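Local coordinates for CELL WALL surface anchor family protein (Streptococcus pneumoniae, PDB 3ZGH) that probably mediates adhesion of the pneumococcus to host cells by binding keratin 10 through an MSCRAMM-like basic domain, at residues Gly36-Tyr47 with Ile184-Val193; Gly55-Thr65 with Gly152-Ile163. All coordinates share one frame; numbering follows the deposited sequence.

The two contacts meet at strand 43-53, which takes part in contact 1 and lies beside strand 57-65 of contact 2 in the same antiparallel sheet. Their centres are about 19 Å apart, yet they touch directly: Tyr46 N lies 2.8 Å from Thr65 O, a probable hydrogen bond of the sheet, and Ile45 CD1 packs 3.7 Å from Val64 CG1. Contact 2 joins two strands inside the sheet, its centre about 7 Å from the centre of the chain, whereas contact 1, about 12 Å out, lays the loop before strand 193-195 against the hairpin of strands 28-38 and 43-53. Along the chain, contact 2 is nested within the span that contact 1 closes.

Contact 1: Gly36-Tyr47 with Ile184-Val193; sequences GVDSVYRVPIYY and INYFNGGGKV
The Tyr186 ring lies flat over the backbone of Asp38, whose CA stands 3.8 Å from the ring centroid, 6° off the normal, in a CH-pi contact. The Asp38 carboxylate runs alongside the same ring. Val37 N donates to Tyr186 O (3.0 Å), while Gly36 CA sits 3.3 Å from that same oxygen, so a single carbonyl meets two successive residues of the strand. Phe187 offers a ring face to the edge of Tyr47 in a T-shaped stack, centroids 5.4 Å apart and planes at 89°. With CG between its backbone N and carbonyl carbon (chi1 75°), Tyr47 turns that edge to Phe187 and its OH to Gly191 O, a weak bond. Ile45 CG2 fills the corner between Tyr186 CB and Phe187 CE1.

Behind these, Asp38 OD1 accepts from Val40 N (2.8 Å), an Asx turn, and from Tyr41 N (2.9 Å), which extends it to an Asx motif in the loop joining strands 28-38 and 43-53. Asn185 OD1 takes Phe187 N in a second Asx turn. Asp38 OD2 is held by Tyr66 and Tyr84, and Tyr84 also bonds Tyr186 OH. Such hydroxyl bonds probably favour a charged carboxylate, despite its burial beside an aromatic ring.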
loop_
_atom_site.group_PDB
_atom_site.type_symbol
_atom_site.label_atom_id
_atom_site.label_comp_id
_atom_site.label_asym_id
_atom_site.label_seq_id
_atom_site.Cartn_x
_atom_site.Cartn_y
_atom_site.Cartn_z
ATOM N N GLY A 36 8.427 -2.655 -8.653
ATOM C CA GLY A 36 8.359 -1.926 -9.900
ATOM C C GLY A 36 9.654 -1.154 -10.100
ATOM O O GLY A 36 10.674 -1.486 -9.497
ATOM N N VAL A 37 9.616 -0.138 -10.962
ATOM C CA VAL A 37 10.808 0.607 -11.317
ATOM C C VAL A 37 10.519 2.088 -11.179
ATOM O O VAL A 37 9.566 2.617 -11.779
ATOM C CB VAL A 37 11.259 0.282 -12.765
ATOM C CG1 VAL A 37 12.391 1.225 -13.234
ATOM C CG2 VAL A 37 11.699 -1.180 -12.858
ATOM N N ASP A 38 11.322 2.761 -10.378
ATOM C CA ASP A 38 11.277 4.234 -10.334
ATOM C C ASP A 38 11.950 4.760 -11.601
ATOM O O ASP A 38 13.155 4.592 -11.751
ATOM C CB ASP A 38 11.987 4.739 -9.075
ATOM C CG ASP A 38 12.058 6.257 -8.986
ATOM O OD1 ASP A 38 12.450 6.931 -9.985
ATOM O OD2 ASP A 38 11.715 6.778 -7.892
ATOM N N SER A 39 11.158 5.367 -12.501
ATOM C CA SER A 39 11.598 5.886 -13.826
ATOM C C SER A 39 12.654 6.973 -13.765
ATOM O O SER A 39 13.403 7.192 -14.728
ATOM C CB SER A 39 10.438 6.600 -14.537
ATOM O OG SER A 39 9.307 5.805 -14.729
ATOM N N VAL A 40 12.654 7.728 -12.676
ATOM C CA VAL A 40 13.534 8.875 -12.588
ATOM C C VAL A 40 14.923 8.431 -12.184
ATOM O O VAL A 40 15.903 8.865 -12.768
ATOM C CB VAL A 40 13.003 9.924 -11.585
ATOM C CG1 VAL A 40 13.984 11.107 -11.462
ATOM C CG2 VAL A 40 11.632 10.412 -12.027
ATOM N N TYR A 41 15.011 7.586 -11.172
ATOM C CA TYR A 41 16.310 7.180 -10.650
ATOM C C TYR A 41 16.751 5.795 -11.164
ATOM O O TYR A 41 17.861 5.364 -10.891
ATOM C CB TYR A 41 16.309 7.260 -9.104
ATOM C CG TYR A 41 16.247 8.708 -8.650
ATOM C CD1 TYR A 41 17.364 9.526 -8.748
ATOM C CD2 TYR A 41 15.057 9.272 -8.211
ATOM C CE1 TYR A 41 17.305 10.883 -8.374
ATOM C CE2 TYR A 41 14.990 10.627 -7.824
ATOM C CZ TYR A 41 16.113 11.413 -7.921
ATOM O OH TYR A 41 16.026 12.732 -7.550
ATOM N N ARG A 42 15.871 5.120 -11.908
ATOM C CA ARG A 42 16.177 3.816 -12.528
ATOM C C ARG A 42 16.649 2.833 -11.466
ATOM O O ARG A 42 17.711 2.208 -11.583
ATOM C CB ARG A 42 17.204 3.980 -13.650
ATOM C CG ARG A 42 16.767 5.011 -14.685
ATOM C CD ARG A 42 17.610 5.000 -15.965
ATOM N NE ARG A 42 16.744 5.007 -17.144
ATOM C CZ ARG A 42 16.600 3.996 -18.002
ATOM N NH1 ARG A 42 17.289 2.867 -17.863
ATOM N NH2 ARG A 42 15.769 4.123 -19.028
ATOM N N VAL A 43 15.844 2.710 -10.412
ATOM C CA VAL A 43 16.131 1.793 -9.333
ATOM C C VAL A 43 14.829 1.072 -9.048
ATOM O O VAL A 43 13.757 1.558 -9.424
ATOM C CB VAL A 43 16.594 2.540 -8.051
ATOM C CG1 VAL A 43 17.965 3.179 -8.242
ATOM C CG2 VAL A 43 15.565 3.604 -7.631
ATOM N N PRO A 44 14.900 -0.079 -8.384
ATOM C CA PRO A 44 13.650 -0.742 -8.000
ATOM C C PRO A 44 12.927 0.024 -6.912
ATOM O O PRO A 44 13.555 0.716 -6.116
ATOM C CB PRO A 44 14.111 -2.093 -7.432
ATOM C CG PRO A 44 15.489 -2.310 -8.014
ATOM C CD PRO A 44 16.085 -0.910 -8.113
ATOM N N ILE A 45 11.614 -0.129 -6.868
ATOM C CA ILE A 45 10.820 0.345 -5.742
ATOM C C ILE A 45 9.950 -0.851 -5.392
ATOM O O ILE A 45 9.623 -1.655 -6.290
ATOM C CB ILE A 45 10.013 1.610 -6.114
ATOM C CG1 ILE A 45 9.291 2.196 -4.887
ATOM C CG2 ILE A 45 8.998 1.330 -7.229
ATOM C CD1 ILE A 45 8.750 3.602 -5.165
ATOM N N TYR A 46 9.612 -0.999 -4.114
ATOM C CA TYR A 46 8.920 -2.181 -3.643
ATOM C C TYR A 46 7.635 -1.827 -2.920
ATOM O O TYR A 46 7.472 -0.676 -2.441
ATOM C CB TYR A 46 9.820 -2.969 -2.686
ATOM C CG TYR A 46 11.163 -3.314 -3.289
ATOM C CD1 TYR A 46 11.334 -4.496 -3.989
ATOM C CD2 TYR A 46 12.268 -2.434 -3.184
ATOM C CE1 TYR A 46 12.567 -4.842 -4.567
ATOM C CE2 TYR A 46 13.512 -2.766 -3.774
ATOM C CZ TYR A 46 13.643 -3.993 -4.448
ATOM O OH TYR A 46 14.835 -4.361 -5.038
ATOM N N TYR A 47 6.719 -2.803 -2.843
ATOM C CA TYR A 47 5.622 -2.687 -1.885
ATOM C C TYR A 47 5.504 -3.953 -1.059
ATOM O O TYR A 47 6.005 -5.049 -1.428
ATOM C CB TYR A 47 4.275 -2.383 -2.541
ATOM C CG TYR A 47 3.662 -3.586 -3.236
ATOM C CD1 TYR A 47 2.863 -4.490 -2.529
ATOM C CD2 TYR A 47 3.924 -3.845 -4.578
ATOM C CE1 TYR A 47 2.345 -5.615 -3.153
ATOM C CE2 TYR A 47 3.384 -4.951 -5.219
ATOM C CZ TYR A 47 2.599 -5.836 -4.488
ATOM O OH TYR A 47 2.070 -6.943 -5.106
ATOM N N ILE A 184 1.974 8.105 -14.166
ATOM C CA ILE A 184 2.965 7.057 -14.391
ATOM C C ILE A 184 3.128 6.253 -13.092
ATOM O O ILE A 184 3.838 6.672 -12.163
ATOM C CB ILE A 184 4.338 7.644 -14.809
ATOM C CG1 ILE A 184 4.211 8.567 -16.038
ATOM C CG2 ILE A 184 5.347 6.537 -15.076
ATOM C CD1 ILE A 184 3.553 7.941 -17.245
ATOM N N ASN A 185 2.444 5.116 -13.025
ATOM C CA ASN A 185 2.572 4.201 -11.900
ATOM C C ASN A 185 3.840 3.379 -12.058
ATOM O O ASN A 185 3.993 2.649 -13.046
ATOM C CB ASN A 185 1.352 3.279 -11.851
ATOM C CG ASN A 185 1.392 2.328 -10.698
ATOM O OD1 ASN A 185 2.326 2.335 -9.889
ATOM N ND2 ASN A 185 0.354 1.503 -10.588
ATOM N N TYR A 186 4.733 3.482 -11.084
ATOM C CA TYR A 186 6.000 2.752 -11.092
ATOM C C TYR A 186 5.841 1.203 -11.027
ATOM O O TYR A 186 6.745 0.477 -11.427
ATOM C CB TYR A 186 6.852 3.224 -9.918
ATOM C CG TYR A 186 7.404 4.651 -10.068
ATOM C CD1 TYR A 186 7.493 5.263 -11.307
ATOM C CD2 TYR A 186 7.834 5.372 -8.951
ATOM C CE1 TYR A 186 8.010 6.530 -11.442
ATOM C CE2 TYR A 186 8.366 6.639 -9.077
ATOM C CZ TYR A 186 8.448 7.220 -10.312
ATOM O OH TYR A 186 8.973 8.501 -10.451
ATOM N N PHE A 187 4.706 0.727 -10.512
ATOM C CA PHE A 187 4.391 -0.706 -10.505
ATOM C C PHE A 187 3.650 -1.160 -11.769
ATOM O O PHE A 187 3.268 -2.330 -11.882
ATOM C CB PHE A 187 3.535 -1.038 -9.285
ATOM C CG PHE A 187 4.217 -0.768 -8.000
ATOM C CD1 PHE A 187 5.338 -1.512 -7.628
ATOM C CD2 PHE A 187 3.755 0.234 -7.154
ATOM C CE1 PHE A 187 5.993 -1.260 -6.429
ATOM C CE2 PHE A 187 4.386 0.478 -5.951
ATOM C CZ PHE A 187 5.519 -0.249 -5.587
ATOM N N ASN A 188 3.386 -0.209 -12.656
ATOM C CA ASN A 188 2.728 -0.436 -13.953
ATOM C C ASN A 188 1.601 -1.463 -13.993
ATOM O O ASN A 188 1.600 -2.342 -14.867
ATOM C CB ASN A 188 3.758 -0.813 -15.011
ATOM C CG ASN A 188 3.235 -0.587 -16.432
ATOM O OD1 ASN A 188 2.163 -0.001 -16.622
ATOM N ND2 ASN A 188 3.992 -1.052 -17.429
ATOM N N GLY A 189 0.648 -1.335 -13.065
ATOM C CA GLY A 189 -0.524 -2.200 -12.982
ATOM C C GLY A 189 -0.262 -3.695 -12.840
ATOM O O GLY A 189 -1.205 -4.488 -12.879
ATOM N N GLY A 190 0.999 -4.080 -12.641
ATOM C CA GLY A 190 1.419 -5.474 -12.768
ATOM C C GLY A 190 1.169 -6.411 -11.593
ATOM O O GLY A 190 0.319 -7.301 -11.665
ATOM N N GLY A 191 1.932 -6.225 -10.520
ATOM C CA GLY A 191 1.840 -7.070 -9.339
ATOM C C GLY A 191 0.566 -6.921 -8.522
ATOM O O GLY A 191 0.610 -6.629 -7.312
ATOM N N LYS A 192 -0.575 -7.159 -9.159
ATOM C CA LYS A 192 -1.865 -7.120 -8.458
ATOM C C LYS A 192 -2.007 -8.255 -7.420
ATOM O O LYS A 192 -1.599 -9.374 -7.685
ATOM C CB LYS A 192 -2.973 -7.215 -9.480
ATOM C CG LYS A 192 -4.336 -6.942 -8.932
ATOM C CD LYS A 192 -5.320 -6.604 -10.064
ATOM C CE LYS A 192 -4.803 -5.435 -10.891
ATOM N NZ LYS A 192 -5.883 -4.573 -11.490
ATOM N N VAL A 193 -2.570 -7.956 -6.246
ATOM C CA VAL A 193 -2.884 -8.990 -5.246
ATOM C C VAL A 193 -4.339 -9.395 -5.440
ATOM O O VAL A 193 -5.243 -8.542 -5.389
ATOM C CB VAL A 193 -2.676 -8.485 -3.811
ATOM C CG1 VAL A 193 -3.100 -9.556 -2.770
ATOM C CG2 VAL A 193 -1.188 -8.030 -3.615
#

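Contact 2: Gly55-Thr65 with Gly152-Ile163; sequences GSKLTFTYTVT and GYGLTSSWTVPI
Thr65 OG1 is gripped by two waters, accepting from one at 2.8 Å and donating to the other at 3.2 Å; it also bonds Val67 N. The first donates in addition to Gly152 O and the second to Tyr153 O, so solvent links the end of strand 57-65 to the start of strand 154-162. Thr65 OG1 reaches them by standing anti to its own nitrogen, chi1 176°. Gly152 closes the preceding helix in a Schellman motif.

From there the strands run antiparallel, as neighbours within the main sheet of this MSCRAMM domain, with strands 43-53 and 109-114 flanking the pair. Leu58-Val161, Phe60-Trp159, Tyr62-Ser157 and Val64-Leu155 are hydrogen-bonded pairs. Phe60 N meets Trp159 O at 2.8 Å, nearly in line with the carbonyl.

On the face bearing Phe60 and Trp159, the indole lies beneath Phe60: CB sits over its six-membered ring, 3.6 Å from the centroid. The phenyl ring is within 8° of the plane of the five-membered ring but strongly displaced along it, with little ring-on-ring overlap. Trp159 chi1 of 62°, with CG between the backbone N and the carbonyl carbon, leans the indole toward strand 57-65, and its CZ3 also reaches Tyr62 CB. Val161 CG2 packs against Phe60 CE2 at 3.8 Å.

The other face carries threonines. Thr63 OG1 and Thr156 OG1 are hydrogen-bonded at 2.8 Å across a non-hydrogen-bonded pair, and Thr156 OG1 also bonds Thr114 on the next strand. Beyond the strands, Ile163 N donates to Ser56 O while Ile163 CD1 lies against the backbone of Lys57.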
loop_
_atom_site.group_PDB
_atom_site.type_symbol
_atom_site.label_atom_id
_atom_site.label_comp_id
_atom_site.label_asym_id
_atom_site.label_seq_id
_atom_site.Cartn_x
_atom_site.Cartn_y
_atom_site.Cartn_z
ATOM N N GLY A 55 -11.470 -12.793 11.643
ATOM C CA GLY A 55 -12.857 -13.242 11.708
ATOM C C GLY A 55 -13.895 -12.117 11.789
ATOM O O GLY A 55 -15.018 -12.304 11.355
ATOM N N SER A 56 -13.521 -10.963 12.334
ATOM C CA SER A 56 -14.424 -9.810 12.410
ATOM C C SER A 56 -14.133 -8.791 11.306
ATOM O O SER A 56 -15.059 -8.159 10.780
ATOM C CB SER A 56 -14.293 -9.113 13.759
ATOM O OG SER A 56 -14.777 -9.979 14.770
ATOM N N LYS A 57 -12.846 -8.643 10.965
ATOM C CA LYS A 57 -12.442 -7.677 9.973
ATOM C C LYS A 57 -11.162 -8.101 9.272
ATOM O O LYS A 57 -10.392 -8.956 9.783
ATOM C CB LYS A 57 -12.233 -6.316 10.632
ATOM C CG LYS A 57 -11.152 -6.329 11.721
ATOM C CD LYS A 57 -11.106 -5.007 12.465
ATOM C CE LYS A 57 -9.954 -4.952 13.471
ATOM N NZ LYS A 57 -10.142 -5.982 14.537
ATOM N N LEU A 58 -10.938 -7.529 8.100
ATOM C CA LEU A 58 -9.635 -7.602 7.480
ATOM C C LEU A 58 -8.890 -6.327 7.850
ATOM O O LEU A 58 -9.486 -5.233 7.789
ATOM C CB LEU A 58 -9.746 -7.652 5.964
ATOM C CG LEU A 58 -10.380 -8.874 5.296
ATOM C CD1 LEU A 58 -10.379 -8.725 3.751
ATOM C CD2 LEU A 58 -9.653 -10.170 5.737
ATOM N N THR A 59 -7.627 -6.468 8.243
ATOM C CA THR A 59 -6.738 -5.318 8.442
ATOM C C THR A 59 -5.679 -5.345 7.350
ATOM O O THR A 59 -4.980 -6.357 7.164
ATOM C CB THR A 59 -6.064 -5.384 9.805
ATOM O OG1 THR A 59 -7.088 -5.415 10.811
ATOM C CG2 THR A 59 -5.113 -4.165 10.059
ATOM N N PHE A 60 -5.582 -4.239 6.627
ATOM C CA PHE A 60 -4.629 -4.078 5.538
ATOM C C PHE A 60 -3.527 -3.108 5.973
ATOM O O PHE A 60 -3.830 -2.027 6.527
ATOM C CB PHE A 60 -5.343 -3.467 4.320
ATOM C CG PHE A 60 -6.286 -4.390 3.602
ATOM C CD1 PHE A 60 -5.889 -5.040 2.449
ATOM C CD2 PHE A 60 -7.593 -4.576 4.050
ATOM C CE1 PHE A 60 -6.777 -5.899 1.758
ATOM C CE2 PHE A 60 -8.486 -5.372 3.347
ATOM C CZ PHE A 60 -8.068 -6.057 2.215
ATOM N N THR A 61 -2.264 -3.454 5.699
ATOM C CA THR A 61 -1.133 -2.549 5.931
ATOM C C THR A 61 -0.280 -2.569 4.655
ATOM O O THR A 61 0.282 -3.608 4.273
ATOM C CB THR A 61 -0.272 -2.963 7.148
ATOM O OG1 THR A 61 -1.098 -3.084 8.309
ATOM C CG2 THR A 61 0.826 -1.899 7.453
ATOM N N TYR A 62 -0.210 -1.415 4.004
ATOM C CA TYR A 62 0.389 -1.260 2.695
ATOM C C TYR A 62 1.554 -0.287 2.749
ATOM O O TYR A 62 1.361 0.864 3.123
ATOM C CB TYR A 62 -0.705 -0.707 1.781
ATOM C CG TYR A 62 -0.252 -0.133 0.459
ATOM C CD1 TYR A 62 0.529 -0.864 -0.415
ATOM C CD2 TYR A 62 -0.675 1.139 0.060
ATOM C CE1 TYR A 62 0.912 -0.328 -1.647
ATOM C CE2 TYR A 62 -0.308 1.665 -1.135
ATOM C CZ TYR A 62 0.480 0.939 -1.982
ATOM O OH TYR A 62 0.805 1.511 -3.177
ATOM N N THR A 63 2.739 -0.728 2.351
ATOM C CA THR A 63 3.956 0.070 2.471
ATOM C C THR A 63 4.636 0.139 1.114
ATOM O O THR A 63 4.783 -0.886 0.454
ATOM C CB THR A 63 4.955 -0.546 3.473
ATOM O OG1 THR A 63 4.373 -0.585 4.764
ATOM C CG2 THR A 63 6.266 0.273 3.563
ATOM N N VAL A 64 5.034 1.338 0.703
ATOM C CA VAL A 64 5.870 1.509 -0.477
ATOM C C VAL A 64 7.232 1.988 0.006
ATOM O O VAL A 64 7.308 2.862 0.862
ATOM C CB VAL A 64 5.230 2.528 -1.435
ATOM C CG1 VAL A 64 6.238 3.010 -2.512
ATOM C CG2 VAL A 64 4.000 1.909 -2.082
ATOM N N THR A 65 8.308 1.406 -0.511
ATOM C CA THR A 65 9.636 1.684 0.003
ATOM C C THR A 65 10.712 1.310 -1.013
ATOM O O THR A 65 10.479 0.462 -1.891
ATOM C CB THR A 65 9.886 0.882 1.310
ATOM O OG1 THR A 65 11.230 1.085 1.756
ATOM C CG2 THR A 65 9.627 -0.625 1.130
ATOM N N GLY A 152 15.850 4.694 4.367
ATOM C CA GLY A 152 15.266 3.351 4.404
ATOM C C GLY A 152 13.832 3.378 4.918
ATOM O O GLY A 152 13.305 2.346 5.314
ATOM N N TYR A 153 13.203 4.561 4.932
ATOM C CA TYR A 153 11.832 4.655 5.430
ATOM C C TYR A 153 10.819 4.258 4.358
ATOM O O TYR A 153 11.120 4.278 3.153
ATOM C CB TYR A 153 11.502 6.056 5.936
ATOM C CG TYR A 153 12.290 6.492 7.164
ATOM C CD1 TYR A 153 13.136 5.611 7.827
ATOM C CD2 TYR A 153 12.167 7.783 7.665
ATOM C CE1 TYR A 153 13.860 6.008 8.961
ATOM C CE2 TYR A 153 12.880 8.199 8.809
ATOM C CZ TYR A 153 13.732 7.301 9.443
ATOM O OH TYR A 153 14.448 7.667 10.565
ATOM N N GLY A 154 9.613 3.924 4.792
ATOM C CA GLY A 154 8.541 3.637 3.852
ATOM C C GLY A 154 7.321 4.511 4.077
ATOM O O GLY A 154 7.120 5.091 5.140
ATOM N N LEU A 155 6.492 4.595 3.057
ATOM C CA LEU A 155 5.240 5.322 3.133
ATOM C C LEU A 155 4.144 4.269 3.281
ATOM O O LEU A 155 3.947 3.421 2.376
ATOM C CB LEU A 155 5.048 6.121 1.850
ATOM C CG LEU A 155 3.765 6.943 1.736
ATOM C CD1 LEU A 155 3.625 7.903 2.894
ATOM C CD2 LEU A 155 3.766 7.694 0.411
ATOM N N THR A 156 3.440 4.321 4.415
ATOM C CA THR A 156 2.569 3.226 4.845
ATOM C C THR A 156 1.149 3.738 5.059
ATOM O O THR A 156 0.943 4.850 5.610
ATOM C CB THR A 156 3.113 2.585 6.144
ATOM O OG1 THR A 156 4.422 2.012 5.907
ATOM C CG2 THR A 156 2.166 1.494 6.691
ATOM N N SER A 157 0.168 2.958 4.582
ATOM C CA SER A 157 -1.234 3.265 4.746
ATOM C C SER A 157 -1.889 2.017 5.336
ATOM O O SER A 157 -1.492 0.873 4.981
ATOM C CB SER A 157 -1.858 3.593 3.388
ATOM O OG SER A 157 -1.329 4.802 2.806
ATOM N N SER A 158 -2.856 2.188 6.244
ATOM C CA SER A 158 -3.542 1.009 6.788
ATOM C C SER A 158 -5.007 1.323 6.971
ATOM O O SER A 158 -5.387 2.491 7.189
ATOM C CB SER A 158 -2.952 0.558 8.131
ATOM O OG SER A 158 -3.091 1.615 9.080
ATOM N N TRP A 159 -5.838 0.277 6.877
ATOM C CA TRP A 159 -7.296 0.429 7.015
ATOM C C TRP A 159 -7.858 -0.942 7.385
ATOM O O TRP A 159 -7.156 -1.966 7.243
ATOM C CB TRP A 159 -7.931 0.954 5.725
ATOM C CG TRP A 159 -7.777 0.062 4.519
ATOM C CD1 TRP A 159 -8.696 -0.866 4.033
ATOM C CD2 TRP A 159 -6.658 -0.000 3.642
ATOM N NE1 TRP A 159 -8.179 -1.516 2.931
ATOM C CE2 TRP A 159 -6.932 -1.001 2.668
ATOM C CE3 TRP A 159 -5.424 0.665 3.603
ATOM C CZ2 TRP A 159 -6.038 -1.326 1.659
ATOM C CZ3 TRP A 159 -4.526 0.334 2.586
ATOM C CH2 TRP A 159 -4.845 -0.651 1.628
ATOM N N THR A 160 -9.094 -0.953 7.865
ATOM C CA THR A 160 -9.780 -2.190 8.141
ATOM C C THR A 160 -11.031 -2.280 7.281
ATOM O O THR A 160 -11.553 -1.260 6.781
ATOM C CB THR A 160 -10.180 -2.276 9.621
ATOM O OG1 THR A 160 -11.008 -1.163 9.928
ATOM C CG2 THR A 160 -8.929 -2.257 10.537
ATOM N N VAL A 161 -11.544 -3.498 7.128
ATOM C CA VAL A 161 -12.785 -3.727 6.364
ATOM C C VAL A 161 -13.573 -4.782 7.125
ATOM O O VAL A 161 -13.048 -5.876 7.369
ATOM C CB VAL A 161 -12.499 -4.250 4.932
ATOM C CG1 VAL A 161 -13.791 -4.391 4.155
ATOM C CG2 VAL A 161 -11.524 -3.309 4.155
ATOM N N PRO A 162 -14.830 -4.474 7.496
ATOM C CA PRO A 162 -15.605 -5.462 8.251
ATOM C C PRO A 162 -15.871 -6.711 7.425
ATOM O O PRO A 162 -16.100 -6.616 6.211
ATOM C CB PRO A 162 -16.935 -4.744 8.552
ATOM C CG PRO A 162 -16.648 -3.262 8.351
ATOM C CD PRO A 162 -15.545 -3.190 7.326
ATOM N N ILE A 163 -15.878 -7.866 8.087
ATOM C CA ILE A 163 -16.277 -9.128 7.470
ATOM C C ILE A 163 -17.726 -9.430 7.874
ATOM O O ILE A 163 -18.064 -9.438 9.069
ATOM C CB ILE A 163 -15.348 -10.275 7.934
ATOM C CG1 ILE A 163 -13.929 -10.061 7.369
ATOM C CG2 ILE A 163 -15.911 -11.670 7.525
ATOM C CD1 ILE A 163 -12.852 -10.910 8.033
HETATM O O HOH W 1 -18.329 -11.493 10.915
HETATM O O HOH W 2 13.085 3.690 1.317
HETATM O O HOH W 3 11.158 0.879 4.550
#